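Local coordinates for protein 6-phospho-beta-d glycosidase (Streptococcus pyogenes, PDB 5FOO) that probably hydrolyses 6-phospho-beta-glucosides, as a family 1 glycoside hydrolase built on a beta/alpha barrel, at residues A206-P211 and R290-G295; T221-T226 and D250-A255; G330-V335 and L393-T398; I351-H356 and I360-S365. The protein carries 1 engineered substitution. All coordinates share one frame; numbering follows the deposited sequence.

Contact 1 of 4, residues A206-P211 and R290-G295; sequences AYRRGP and RVDYLG
Arg208 reaches across to Arg290 and Asp292 at the N-terminal end of the beta/alpha (TIM) barrel. It sits in the last turn of helix 186-208, while residues 290-292 form the loop leading into barrel strand 293-297. The arginine starts with its CB directed toward that loop. CG lies anti to the carbonyl carbon (chi1 -64°), and from there the chain runs extended to NE. This extended chain spans the gap between the backbones; the CA atoms of Arg208 and Arg290 are 10.8 Å apart. All three guanidinium nitrogens are employed. NE gives its hydrogen to a water, 2.7 Å away, which in turn donates to Asp292 OD2. NH1 donates to a second water, and that water also accepts from the backbone N of Arg290. NH2 does the direct work. It donates to Arg290 O at 2.8 Å and sits almost straight out from the carbonyl, with a C=O...N angle of 173°, although the oxygen is tilted from the guanidinium plane. The same NH2 makes a salt bridge to Asp292 OD1 at 3.0 Å, a weak bond in hydrogen-bond terms. The guanidinium and carboxylate planes are 54° apart, so the two groups do not form a flat paired bridge. Asp292 OD2 is shared by the water held by Arg208 NE and the backbone N-H of Ile219 on the neighbouring strand.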
loop_
_atom_site.group_PDB
_atom_site.type_symbol
_atom_site.label_atom_id
_atom_site.label_comp_id
_atom_site.label_asym_id
_atom_site.label_seq_id
_atom_site.Cartn_x
_atom_site.Cartn_y
_atom_site.Cartn_z
ATOM N N ALA A 206 -10.603 -17.258 5.407
ATOM C CA ALA A 206 -11.068 -17.873 4.175
ATOM C C ALA A 206 -9.892 -18.513 3.442
ATOM O O ALA A 206 -10.042 -19.592 2.882
ATOM C CB ALA A 206 -11.812 -16.885 3.280
ATOM N N TYR A 207 -8.707 -17.882 3.517
ATOM C CA TYR A 207 -7.557 -18.368 2.818
ATOM C C TYR A 207 -7.196 -19.737 3.422
ATOM O O TYR A 207 -6.914 -20.698 2.685
ATOM C CB TYR A 207 -6.362 -17.390 2.929
ATOM C CG TYR A 207 -5.110 -17.961 2.287
ATOM C CD1 TYR A 207 -5.076 -18.112 0.923
ATOM C CD2 TYR A 207 -4.001 -18.413 3.047
ATOM C CE1 TYR A 207 -3.976 -18.656 0.288
ATOM C CE2 TYR A 207 -2.897 -18.977 2.419
ATOM C CZ TYR A 207 -2.908 -19.123 1.031
ATOM O OH TYR A 207 -1.879 -19.636 0.294
ATOM N N ARG A 208 -7.182 -19.786 4.759
ATOM C CA ARG A 208 -6.697 -20.965 5.491
ATOM C C ARG A 208 -7.630 -22.179 5.465
ATOM O O ARG A 208 -7.157 -23.297 5.518
ATOM C CB ARG A 208 -6.279 -20.620 6.887
ATOM C CG ARG A 208 -5.110 -19.680 6.842
ATOM C CD ARG A 208 -4.669 -19.356 8.218
ATOM N NE ARG A 208 -3.492 -18.518 8.255
ATOM C CZ ARG A 208 -3.267 -17.599 9.211
ATOM N NH1 ARG A 208 -4.097 -17.454 10.235
ATOM N NH2 ARG A 208 -2.173 -16.868 9.172
ATOM N N ARG A 209 -8.906 -21.932 5.248
ATOM C CA ARG A 209 -9.858 -22.956 4.937
ATOM C C ARG A 209 -9.832 -23.475 3.515
ATOM O O ARG A 209 -10.541 -24.437 3.248
ATOM C CB ARG A 209 -11.257 -22.424 5.189
ATOM C CG ARG A 209 -11.532 -22.305 6.662
ATOM C CD ARG A 209 -12.840 -21.576 6.877
ATOM N NE ARG A 209 -13.367 -21.707 8.240
ATOM C CZ ARG A 209 -14.508 -21.140 8.659
ATOM N NH1 ARG A 209 -15.231 -20.375 7.843
ATOM N NH2 ARG A 209 -14.930 -21.330 9.904
ATOM N N GLY A 210 -9.106 -22.866 2.584
ATOM C CA GLY A 210 -9.125 -23.393 1.223
ATOM C C GLY A 210 -8.432 -24.787 1.124
ATOM O O GLY A 210 -7.709 -25.244 2.056
ATOM N N PRO A 211 -8.644 -25.474 0.002
ATOM C CA PRO A 211 -7.994 -26.780 -0.189
ATOM C C PRO A 211 -6.522 -26.687 0.101
ATOM O O PRO A 211 -5.890 -25.642 -0.150
ATOM C CB PRO A 211 -8.247 -27.080 -1.652
ATOM C CG PRO A 211 -9.496 -26.318 -2.015
ATOM C CD PRO A 211 -9.629 -25.155 -1.059
ATOM N N ARG A 290 -4.739 -14.039 12.263
ATOM C CA ARG A 290 -3.700 -13.009 12.225
ATOM C C ARG A 290 -2.679 -13.312 11.076
ATOM O O ARG A 290 -2.630 -14.406 10.529
ATOM C CB ARG A 290 -2.989 -12.962 13.580
ATOM C CG ARG A 290 -3.924 -12.808 14.783
ATOM C CD ARG A 290 -3.202 -13.099 16.129
ATOM N NE ARG A 290 -2.790 -14.528 16.207
ATOM C CZ ARG A 290 -1.540 -14.989 16.193
ATOM N NH1 ARG A 290 -0.485 -14.161 16.194
ATOM N NH2 ARG A 290 -1.342 -16.313 16.230
ATOM N N VAL A 291 -1.871 -12.331 10.723
ATOM C CA VAL A 291 -1.047 -12.426 9.526
ATOM C C VAL A 291 0.104 -13.424 9.680
ATOM O O VAL A 291 0.562 -13.627 10.766
ATOM C CB VAL A 291 -0.466 -11.058 9.147
ATOM C CG1 VAL A 291 -1.581 -10.029 8.872
ATOM C CG2 VAL A 291 0.557 -10.575 10.171
ATOM N N ASP A 292 0.581 -14.013 8.589
ATOM C CA ASP A 292 1.881 -14.819 8.574
ATOM C C ASP A 292 3.063 -13.882 8.486
ATOM O O ASP A 292 4.155 -14.145 8.981
ATOM C CB ASP A 292 1.896 -15.708 7.328
ATOM C CG ASP A 292 0.785 -16.686 7.348
ATOM O OD1 ASP A 292 0.724 -17.300 8.406
ATOM O OD2 ASP A 292 -0.035 -16.865 6.399
ATOM N N TYR A 293 2.836 -12.749 7.836
ATOM C CA TYR A 293 3.877 -11.792 7.562
ATOM C C TYR A 293 3.275 -10.435 7.156
ATOM O O TYR A 293 2.049 -10.315 7.000
ATOM C CB TYR A 293 4.852 -12.338 6.504
ATOM C CG TYR A 293 4.378 -12.686 5.140
ATOM C CD1 TYR A 293 3.099 -12.469 4.702
ATOM C CD2 TYR A 293 5.294 -13.225 4.220
ATOM C CE1 TYR A 293 2.708 -12.778 3.434
ATOM C CE2 TYR A 293 4.909 -13.565 2.945
ATOM C CZ TYR A 293 3.628 -13.287 2.545
ATOM O OH TYR A 293 3.232 -13.614 1.276
ATOM N N LEU A 294 4.117 -9.421 7.039
ATOM C CA LEU A 294 3.640 -8.070 6.701
ATOM C C LEU A 294 4.412 -7.489 5.575
ATOM O O LEU A 294 5.627 -7.748 5.409
ATOM C CB LEU A 294 3.798 -7.110 7.855
ATOM C CG LEU A 294 2.832 -7.317 9.018
ATOM C CD1 LEU A 294 3.362 -6.530 10.202
ATOM C CD2 LEU A 294 1.378 -6.986 8.720
ATOM N N GLY A 295 3.724 -6.650 4.831
ATOM C CA GLY A 295 4.425 -5.627 4.084
ATOM C C GLY A 295 4.326 -4.336 4.849
ATOM O O GLY A 295 3.255 -4.012 5.417
HETATM O O HOH W 1 -3.344 -16.351 12.956
HETATM O O HOH W 2 -1.767 -18.876 6.164
#

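Contact 2 of 4, residues T221-T226 and D250-A255; sequences TILNLT and DLFMEA
Strand 221-224 and helical segment 250-255 come closest at Leu223 and Met253, whose CA atoms are 7.3 Å apart, and the helix includes a wider pi-type turn here. Leu223 directs its CB toward the helix. Its CD1 reaches both Met253 and Phe252, lying 3.6 Å from Met253 SD and equally near the backbone O of Phe252. CD2 meets Phe252 alone, at CB, 3.9 Å away. The Leu223 and Phe252 side chains cross at about a right angle. The Phe252 ring leads away from the strand toward helix 186-208, and one of its faces is covered by Leu251 CD2. This is the packing of a TIM barrel: strand 218-224 belongs to the inner parallel sheet, and helix 235-258 lies against its outer side. Leu225, two residues on from Leu223, adds a second patch. Its CG is anti to the backbone N (chi1 -151°), which brings the branched end nearer the helix than its CB direction suggests. Leu225 CD1 touches Met253 CG at 3.6 Å, while Leu225 CD2 meets Met253 CE at 3.7 Å. Met253 is bent at both chi2 and chi3. The folded chain presents CG and CE to Leu225 and SD to Leu223. On the same strand, Asn224 ND2 donates a hydrogen bond to Glu165 OE2, a residue of the 6-phosphocyclophellitol pocket.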
loop_
_atom_site.group_PDB
_atom_site.type_symbol
_atom_site.label_atom_id
_atom_site.label_comp_id
_atom_site.label_asym_id
_atom_site.label_seq_id
_atom_site.Cartn_x
_atom_site.Cartn_y
_atom_site.Cartn_z
ATOM N N THR A 221 -0.927 -8.512 5.361
ATOM C CA THR A 221 -1.506 -7.228 4.963
ATOM C C THR A 221 -0.362 -6.248 4.805
ATOM O O THR A 221 0.752 -6.563 5.187
ATOM C CB THR A 221 -2.621 -6.780 5.940
ATOM O OG1 THR A 221 -3.353 -5.702 5.347
ATOM C CG2 THR A 221 -2.022 -6.339 7.311
ATOM N N ILE A 222 -0.609 -5.100 4.165
ATOM C CA ILE A 222 0.416 -4.092 3.929
ATOM C C ILE A 222 0.053 -2.858 4.729
ATOM O O ILE A 222 -0.978 -2.215 4.488
ATOM C CB ILE A 222 0.566 -3.778 2.430
ATOM C CG1 ILE A 222 0.984 -5.022 1.626
ATOM C CG2 ILE A 222 1.578 -2.670 2.194
ATOM C CD1 ILE A 222 0.652 -4.909 0.155
ATOM N N LEU A 223 0.912 -2.517 5.659
ATOM C CA LEU A 223 0.642 -1.495 6.646
ATOM C C LEU A 223 1.745 -0.446 6.642
ATOM O O LEU A 223 2.666 -0.568 5.870
ATOM C CB LEU A 223 0.466 -2.095 8.031
ATOM C CG LEU A 223 -0.615 -3.132 8.201
ATOM C CD1 LEU A 223 -0.671 -3.581 9.639
ATOM C CD2 LEU A 223 -1.986 -2.651 7.764
ATOM N N ASN A 224 1.568 0.635 7.424
ATOM C CA ASN A 224 2.609 1.668 7.706
ATOM C C ASN A 224 3.081 1.514 9.140
ATOM O O ASN A 224 2.279 1.361 10.105
ATOM C CB ASN A 224 2.052 3.064 7.538
ATOM C CG ASN A 224 2.213 3.613 6.102
ATOM O OD1 ASN A 224 3.258 4.225 5.765
ATOM N ND2 ASN A 224 1.150 3.458 5.264
ATOM N N LEU A 225 4.383 1.516 9.319
ATOM C CA LEU A 225 4.896 1.595 10.664
ATOM C C LEU A 225 5.770 2.871 10.786
ATOM O O LEU A 225 6.623 2.961 11.659
ATOM C CB LEU A 225 5.633 0.296 10.993
ATOM C CG LEU A 225 5.767 -0.315 12.388
ATOM C CD1 LEU A 225 4.512 -0.349 13.235
ATOM C CD2 LEU A 225 6.273 -1.727 12.198
ATOM N N THR A 226 5.527 3.844 9.924
ATOM C CA THR A 226 6.268 5.135 9.956
ATOM C C THR A 226 6.215 5.752 11.369
ATOM O O THR A 226 5.159 5.889 11.895
ATOM C CB THR A 226 5.714 6.074 8.895
ATOM O OG1 THR A 226 5.808 5.443 7.599
ATOM C CG2 THR A 226 6.474 7.450 8.875
ATOM N N ASP A 250 -0.619 1.601 15.564
ATOM C CA ASP A 250 -1.007 0.503 16.443
ATOM C C ASP A 250 -2.314 -0.164 16.127
ATOM O O ASP A 250 -2.400 -1.393 16.259
ATOM C CB ASP A 250 -1.020 0.915 17.874
ATOM C CG ASP A 250 0.320 1.299 18.389
ATOM O OD1 ASP A 250 1.316 1.404 17.626
ATOM O OD2 ASP A 250 0.363 1.567 19.576
ATOM N N LEU A 251 -3.332 0.606 15.715
ATOM C CA LEU A 251 -4.674 0.053 15.478
ATOM C C LEU A 251 -4.511 -1.168 14.532
ATOM O O LEU A 251 -4.853 -2.278 14.867
ATOM C CB LEU A 251 -5.594 1.115 14.851
ATOM C CG LEU A 251 -7.089 0.806 14.770
ATOM C CD1 LEU A 251 -7.902 2.026 14.287
ATOM C CD2 LEU A 251 -7.386 -0.344 13.835
ATOM N N PHE A 252 -3.981 -0.944 13.348
ATOM C CA PHE A 252 -3.944 -2.032 12.377
ATOM C C PHE A 252 -2.818 -3.065 12.672
ATOM O O PHE A 252 -3.000 -4.247 12.353
ATOM C CB PHE A 252 -3.875 -1.524 10.937
ATOM C CG PHE A 252 -5.182 -0.964 10.413
ATOM C CD1 PHE A 252 -6.263 -1.778 10.166
ATOM C CD2 PHE A 252 -5.323 0.412 10.163
ATOM C CE1 PHE A 252 -7.475 -1.270 9.669
ATOM C CE2 PHE A 252 -6.543 0.945 9.712
ATOM C CZ PHE A 252 -7.615 0.098 9.443
ATOM N N MET A 253 -1.682 -2.627 13.214
ATOM C CA MET A 253 -0.585 -3.544 13.556
ATOM C C MET A 253 -0.958 -4.519 14.657
ATOM O O MET A 253 -0.724 -5.695 14.513
ATOM C CB MET A 253 0.682 -2.835 13.950
ATOM C CG MET A 253 1.443 -2.238 12.781
ATOM S SD MET A 253 2.239 -3.465 11.720
ATOM C CE MET A 253 3.474 -4.099 12.851
ATOM N N GLU A 254 -1.581 -4.015 15.723
ATOM C CA GLU A 254 -1.990 -4.828 16.843
ATOM C C GLU A 254 -3.015 -5.812 16.375
ATOM O O GLU A 254 -2.932 -6.959 16.741
ATOM C CB GLU A 254 -2.497 -4.013 18.040
ATOM C CG GLU A 254 -1.422 -3.238 18.786
ATOM C CD GLU A 254 -0.335 -4.139 19.342
ATOM O OE1 GLU A 254 -0.649 -5.269 19.775
ATOM O OE2 GLU A 254 0.828 -3.696 19.342
ATOM N N ALA A 255 -3.999 -5.375 15.592
ATOM C CA ALA A 255 -4.984 -6.294 15.053
ATOM C C ALA A 255 -4.386 -7.344 14.081
ATOM O O ALA A 255 -4.703 -8.521 14.184
ATOM C CB ALA A 255 -6.086 -5.557 14.364
#

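Contact 3 of 4, residues G330-V335 and L393-T398; sequences GHRMNV and LKEHLT. Engineered in segment 330-335: His331 (natural residue Arg).
Arg332 and Glu395 form a bidentate salt bridge, their side chains coming from opposite directions. The NH1/NH2 end of the guanidinium faces the carboxylate in an end-on grip by two nitrogens. In both residues CG is anti to the carbonyl carbon, with chi1 of -66° in each. Beyond that they differ. Glu395 stays extended and carries its carboxylate straight out from the helix. Arg332 bends at chi3 (77°), which turns the guanidinium so that NH1 and NH2 lead. NH1 donates to Glu395 OE1 at 2.8 Å, with the acceptor close to the guanidinium plane. NH2 donates to Glu395 OE2 at 3.2 Å and also to Glu395 OE1 at 3.1 Å. Both of these NH2 bonds use syn lone pairs of the carboxylate. The two planes are nearly coplanar, 25° apart, and OE1 is gripped by two nitrogens. OE2 has another partner in Gln391 NE2, one turn earlier in the helix, which should help fix the rotation of the carboxylate. The CA atoms of Arg332 and Glu395 remain 13.0 Å apart. This surface salt bridge joins outer helix 387-405 of the TIM barrel to the antiparallel hairpin of strands 332-334 and 339-341, which bears the 6-phosphocyclophellitol pocket residues Lys337 and Trp339.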
loop_
_atom_site.group_PDB
_atom_site.type_symbol
_atom_site.label_atom_id
_atom_site.label_comp_id
_atom_site.label_asym_id
_atom_site.label_seq_id
_atom_site.Cartn_x
_atom_site.Cartn_y
_atom_site.Cartn_z
ATOM N N GLY A 330 15.621 22.649 9.248
ATOM C CA GLY A 330 16.812 21.926 8.814
ATOM C C GLY A 330 16.498 20.538 8.202
ATOM O O GLY A 330 17.409 19.841 7.822
ATOM N N HIS A 331 15.232 20.158 7.986
ATOM C CA HIS A 331 14.959 18.811 7.423
ATOM C C HIS A 331 15.407 18.751 5.977
ATOM O O HIS A 331 15.435 19.779 5.290
ATOM C CB HIS A 331 13.477 18.399 7.542
ATOM C CG HIS A 331 12.532 19.280 6.781
ATOM N ND1 HIS A 331 12.001 20.423 7.314
ATOM C CD2 HIS A 331 12.052 19.199 5.527
ATOM C CE1 HIS A 331 11.251 21.027 6.418
ATOM N NE2 HIS A 331 11.271 20.305 5.324
ATOM N N ARG A 332 15.732 17.552 5.503
ATOM C CA ARG A 332 16.105 17.376 4.087
ATOM C C ARG A 332 14.791 17.184 3.350
ATOM O O ARG A 332 13.916 16.552 3.874
ATOM C CB ARG A 332 16.999 16.149 3.883
ATOM C CG ARG A 332 18.393 16.209 4.527
ATOM C CD ARG A 332 18.974 14.773 4.542
ATOM N NE ARG A 332 19.490 14.306 3.220
ATOM C CZ ARG A 332 19.539 13.023 2.759
ATOM N NH1 ARG A 332 19.100 11.971 3.449
ATOM N NH2 ARG A 332 20.039 12.786 1.550
ATOM N N MET A 333 14.662 17.689 2.135
ATOM C CA MET A 333 13.360 17.732 1.479
ATOM C C MET A 333 13.441 17.453 -0.041
ATOM O O MET A 333 14.467 17.709 -0.736
ATOM C CB MET A 333 12.699 19.085 1.782
ATOM C CG MET A 333 11.194 19.121 1.540
ATOM S SD MET A 333 10.560 20.816 1.343
ATOM C CE MET A 333 11.629 21.449 0.072
ATOM N N ASN A 334 12.362 16.848 -0.531
ATOM C CA ASN A 334 12.110 16.687 -1.947
ATOM C C ASN A 334 11.192 17.864 -2.317
ATOM O O ASN A 334 9.988 17.900 -1.935
ATOM C CB ASN A 334 11.403 15.359 -2.175
ATOM C CG ASN A 334 10.975 15.146 -3.606
ATOM O OD1 ASN A 334 11.051 16.051 -4.446
ATOM N ND2 ASN A 334 10.501 13.943 -3.891
ATOM N N VAL A 335 11.744 18.832 -3.040
ATOM C CA VAL A 335 10.976 20.099 -3.331
ATOM C C VAL A 335 9.728 19.882 -4.164
ATOM O O VAL A 335 8.690 20.403 -3.791
ATOM C CB VAL A 335 11.892 21.181 -3.958
ATOM C CG1 VAL A 335 11.112 22.409 -4.477
ATOM C CG2 VAL A 335 12.952 21.616 -2.939
ATOM N N LEU A 393 17.111 5.584 -3.220
ATOM C CA LEU A 393 16.940 4.109 -2.988
ATOM C C LEU A 393 18.133 3.553 -2.208
ATOM O O LEU A 393 17.963 2.867 -1.214
ATOM C CB LEU A 393 16.708 3.350 -4.289
ATOM C CG LEU A 393 15.419 3.745 -5.059
ATOM C CD1 LEU A 393 15.348 2.983 -6.354
ATOM C CD2 LEU A 393 14.120 3.606 -4.293
ATOM N N LYS A 394 19.327 3.964 -2.607
ATOM C CA LYS A 394 20.587 3.521 -1.982
ATOM C C LYS A 394 20.606 3.831 -0.506
ATOM O O LYS A 394 20.839 2.934 0.311
ATOM C CB LYS A 394 21.789 4.160 -2.699
ATOM C CG LYS A 394 23.147 3.798 -2.162
ATOM C CD LYS A 394 24.195 3.791 -3.271
ATOM C CE LYS A 394 25.565 3.488 -2.653
ATOM N NZ LYS A 394 26.598 3.022 -3.615
ATOM N N GLU A 395 20.306 5.076 -0.130
ATOM C CA GLU A 395 20.224 5.399 1.318
ATOM C C GLU A 395 19.209 4.585 2.100
ATOM O O GLU A 395 19.470 4.226 3.258
ATOM C CB GLU A 395 19.937 6.902 1.576
ATOM C CG GLU A 395 21.076 7.817 1.140
ATOM C CD GLU A 395 20.714 9.310 1.181
ATOM O OE1 GLU A 395 19.854 9.717 2.002
ATOM O OE2 GLU A 395 21.284 10.071 0.362
ATOM N N HIS A 396 18.025 4.359 1.535
ATOM C CA HIS A 396 16.957 3.697 2.307
ATOM C C HIS A 396 17.352 2.215 2.512
ATOM O O HIS A 396 17.207 1.649 3.620
ATOM C CB HIS A 396 15.581 3.878 1.619
ATOM C CG HIS A 396 14.979 5.230 1.864
ATOM N ND1 HIS A 396 15.409 6.366 1.196
ATOM C CD2 HIS A 396 14.017 5.641 2.725
ATOM C CE1 HIS A 396 14.763 7.416 1.654
ATOM N NE2 HIS A 396 13.908 7.013 2.574
ATOM N N LEU A 397 17.876 1.651 1.431
ATOM C CA LEU A 397 18.432 0.295 1.418
ATOM C C LEU A 397 19.584 0.135 2.363
ATOM O O LEU A 397 19.735 -0.952 2.925
ATOM C CB LEU A 397 18.894 -0.135 0.028
ATOM C CG LEU A 397 17.869 -0.874 -0.787
ATOM C CD1 LEU A 397 18.381 -1.001 -2.187
ATOM C CD2 LEU A 397 17.610 -2.258 -0.240
ATOM N N THR A 398 20.399 1.187 2.551
ATOM C CA THR A 398 21.516 1.120 3.484
ATOM C C THR A 398 20.961 0.988 4.890
ATOM O O THR A 398 21.512 0.244 5.743
ATOM C CB THR A 398 22.438 2.332 3.378
ATOM O OG1 THR A 398 22.998 2.378 2.062
ATOM C CG2 THR A 398 23.540 2.219 4.345
#

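Contact 4 of 4, residues I351-H356 and I360-S365; sequences IKMRDH and IPWFLS
Met353 CG is anti to its carbonyl carbon (chi1 -78°), while Trp362 CG sits between its backbone N and carbonyl carbon (chi1 67°); together these torsions set the methionine CG over the indole. It lies over one face of the five-membered ring, 3.7 Å from the centroid and almost on the ring normal, a CH-pi contact. Met353 CB comes to 3.6 Å from Trp362 NE1. The sulfur is farther off: SD is 4.8 Å from the same centroid and oblique to it, a looser Met-aromatic contact. Helix 344-356 here packs on strand 362-367, the next strand in the TIM barrel, after a short connecting loop. Ile360, in that loop, receives the end of the methionine. Bends at chi2 and chi3 of Met353 carry its CE to Ile360 CG1, 3.6 Å away. Met353 also touches Leu294 and Leu296 of strand 293-297. The indole's polar edge is satisfied by a third party, since Trp362 NE1 donates to Ser408 OG.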
loop_
_atom_site.group_PDB
_atom_site.type_symbol
_atom_site.label_atom_id
_atom_site.label_comp_id
_atom_site.label_asym_id
_atom_site.label_seq_id
_atom_site.Cartn_x
_atom_site.Cartn_y
_atom_site.Cartn_z
ATOM N N ILE A 351 13.735 -1.953 13.795
ATOM C CA ILE A 351 13.920 -2.173 15.228
ATOM C C ILE A 351 12.576 -2.376 15.925
ATOM O O ILE A 351 12.446 -3.185 16.886
ATOM C CB ILE A 351 14.739 -1.004 15.828
ATOM C CG1 ILE A 351 16.161 -0.958 15.222
ATOM C CG2 ILE A 351 14.820 -1.029 17.361
ATOM C CD1 ILE A 351 16.953 -2.219 15.417
ATOM N N LYS A 352 11.557 -1.655 15.458
ATOM C CA LYS A 352 10.221 -1.785 16.036
ATOM C C LYS A 352 9.694 -3.181 15.775
ATOM O O LYS A 352 9.069 -3.744 16.620
ATOM C CB LYS A 352 9.272 -0.759 15.356
ATOM C CG LYS A 352 7.946 -0.548 16.032
ATOM C CD LYS A 352 8.034 0.503 17.132
ATOM C CE LYS A 352 6.751 0.492 17.969
ATOM N NZ LYS A 352 6.865 1.404 19.132
ATOM N N MET A 353 9.872 -3.685 14.554
ATOM C CA MET A 353 9.425 -5.049 14.188
ATOM C C MET A 353 10.122 -6.077 15.080
ATOM O O MET A 353 9.481 -6.989 15.652
ATOM C CB MET A 353 9.706 -5.347 12.721
ATOM C CG MET A 353 8.714 -4.704 11.773
ATOM S SD MET A 353 7.024 -5.238 12.110
ATOM C CE MET A 353 7.044 -6.996 11.935
ATOM N N ARG A 354 11.426 -5.877 15.218
ATOM C CA ARG A 354 12.264 -6.742 16.052
ATOM C C ARG A 354 11.784 -6.836 17.496
ATOM O O ARG A 354 11.727 -7.925 18.006
ATOM C CB ARG A 354 13.740 -6.312 16.032
ATOM C CG ARG A 354 14.686 -7.440 16.553
ATOM C CD ARG A 354 16.082 -6.905 16.747
ATOM N NE ARG A 354 16.024 -5.914 17.790
ATOM C CZ ARG A 354 16.997 -5.077 18.124
ATOM N NH1 ARG A 354 18.165 -5.097 17.497
ATOM N NH2 ARG A 354 16.785 -4.178 19.095
ATOM N N ASP A 355 11.424 -5.700 18.114
ATOM C CA ASP A 355 11.279 -5.601 19.562
ATOM C C ASP A 355 9.874 -5.556 20.010
ATOM O O ASP A 355 9.625 -5.825 21.175
ATOM C CB ASP A 355 11.997 -4.381 20.127
ATOM C CG ASP A 355 13.489 -4.442 19.951
ATOM O OD1 ASP A 355 14.003 -5.532 19.711
ATOM O OD2 ASP A 355 14.181 -3.425 20.074
ATOM N N HIS A 356 8.945 -5.229 19.120
ATOM C CA HIS A 356 7.560 -5.075 19.535
ATOM C C HIS A 356 6.596 -5.959 18.773
ATOM O O HIS A 356 5.423 -6.133 19.184
ATOM C CB HIS A 356 7.169 -3.592 19.466
ATOM C CG HIS A 356 7.963 -2.734 20.408
ATOM N ND1 HIS A 356 7.677 -2.643 21.753
ATOM C CD2 HIS A 356 9.056 -1.960 20.209
ATOM C CE1 HIS A 356 8.559 -1.865 22.352
ATOM N NE2 HIS A 356 9.410 -1.438 21.438
ATOM N N ILE A 360 8.232 -11.038 13.690
ATOM C CA ILE A 360 7.678 -11.781 12.582
ATOM C C ILE A 360 8.241 -11.360 11.180
ATOM O O ILE A 360 8.806 -10.265 11.003
ATOM C CB ILE A 360 6.158 -11.704 12.491
ATOM C CG1 ILE A 360 5.672 -10.288 12.279
ATOM C CG2 ILE A 360 5.483 -12.340 13.710
ATOM C CD1 ILE A 360 4.270 -10.310 11.728
ATOM N N PRO A 361 8.036 -12.214 10.173
ATOM C CA PRO A 361 8.592 -11.775 8.877
ATOM C C PRO A 361 7.897 -10.560 8.271
ATOM O O PRO A 361 6.665 -10.431 8.359
ATOM C CB PRO A 361 8.469 -13.017 7.976
ATOM C CG PRO A 361 8.159 -14.175 8.914
ATOM C CD PRO A 361 7.535 -13.604 10.146
ATOM N N TRP A 362 8.693 -9.698 7.640
ATOM C CA TRP A 362 8.152 -8.522 6.947
ATOM C C TRP A 362 9.081 -8.128 5.823
ATOM O O TRP A 362 10.256 -8.477 5.851
ATOM C CB TRP A 362 7.974 -7.367 7.957
ATOM C CG TRP A 362 9.278 -6.836 8.483
ATOM C CD1 TRP A 362 10.028 -7.387 9.493
ATOM C CD2 TRP A 362 9.993 -5.668 8.049
ATOM N NE1 TRP A 362 11.161 -6.639 9.702
ATOM C CE2 TRP A 362 11.168 -5.581 8.836
ATOM C CE3 TRP A 362 9.765 -4.687 7.068
ATOM C CZ2 TRP A 362 12.107 -4.556 8.674
ATOM C CZ3 TRP A 362 10.696 -3.676 6.906
ATOM C CH2 TRP A 362 11.850 -3.615 7.714
ATOM N N PHE A 363 8.551 -7.450 4.816
ATOM C CA PHE A 363 9.373 -6.775 3.808
ATOM C C PHE A 363 8.968 -5.306 3.543
ATOM O O PHE A 363 7.842 -4.894 3.806
ATOM C CB PHE A 363 9.388 -7.552 2.508
ATOM C CG PHE A 363 8.172 -7.395 1.659
ATOM C CD1 PHE A 363 6.933 -7.816 2.092
ATOM C CD2 PHE A 363 8.274 -6.873 0.344
ATOM C CE1 PHE A 363 5.851 -7.722 1.253
ATOM C CE2 PHE A 363 7.177 -6.762 -0.462
ATOM C CZ PHE A 363 5.966 -7.220 -0.015
ATOM N N LEU A 364 9.906 -4.523 3.041
ATOM C CA LEU A 364 9.638 -3.124 2.784
ATOM C C LEU A 364 8.976 -3.093 1.446
ATOM O O LEU A 364 9.629 -3.221 0.404
ATOM C CB LEU A 364 10.911 -2.324 2.790
ATOM C CG LEU A 364 10.810 -0.802 2.620
ATOM C CD1 LEU A 364 9.829 -0.203 3.595
ATOM C CD2 LEU A 364 12.183 -0.194 2.862
ATOM N N SER A 365 7.666 -2.907 1.475
ATOM C CA SER A 365 6.794 -3.229 0.349
ATOM C C SER A 365 6.536 -2.080 -0.603
ATOM O O SER A 365 5.956 -2.306 -1.708
ATOM C CB SER A 365 5.455 -3.809 0.882
ATOM O OG SER A 365 5.044 -3.087 2.052
#

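Contacts 1, 2 and 4 share the eight-stranded parallel barrel. Their strands 218-224, 293-297 and 362-367 are consecutive in it, with 293-297 in the middle. Contact 2 is nested along the chain within the loop closed by contact 1. Contact 4 follows both and is itself nested within contact 3. The centres of contacts 2 and 4 are about 11 Å apart, and the two touch through Met253 and Met353, joining two helix-strand interfaces into one apolar layer. Contact 1 lies at the surface, and its centre is about 34 Å from that of contact 3, across the chain's centre. Contact 3 touches none of the others; it holds a hairpin that carries pocket residues Lys337 and Trp339.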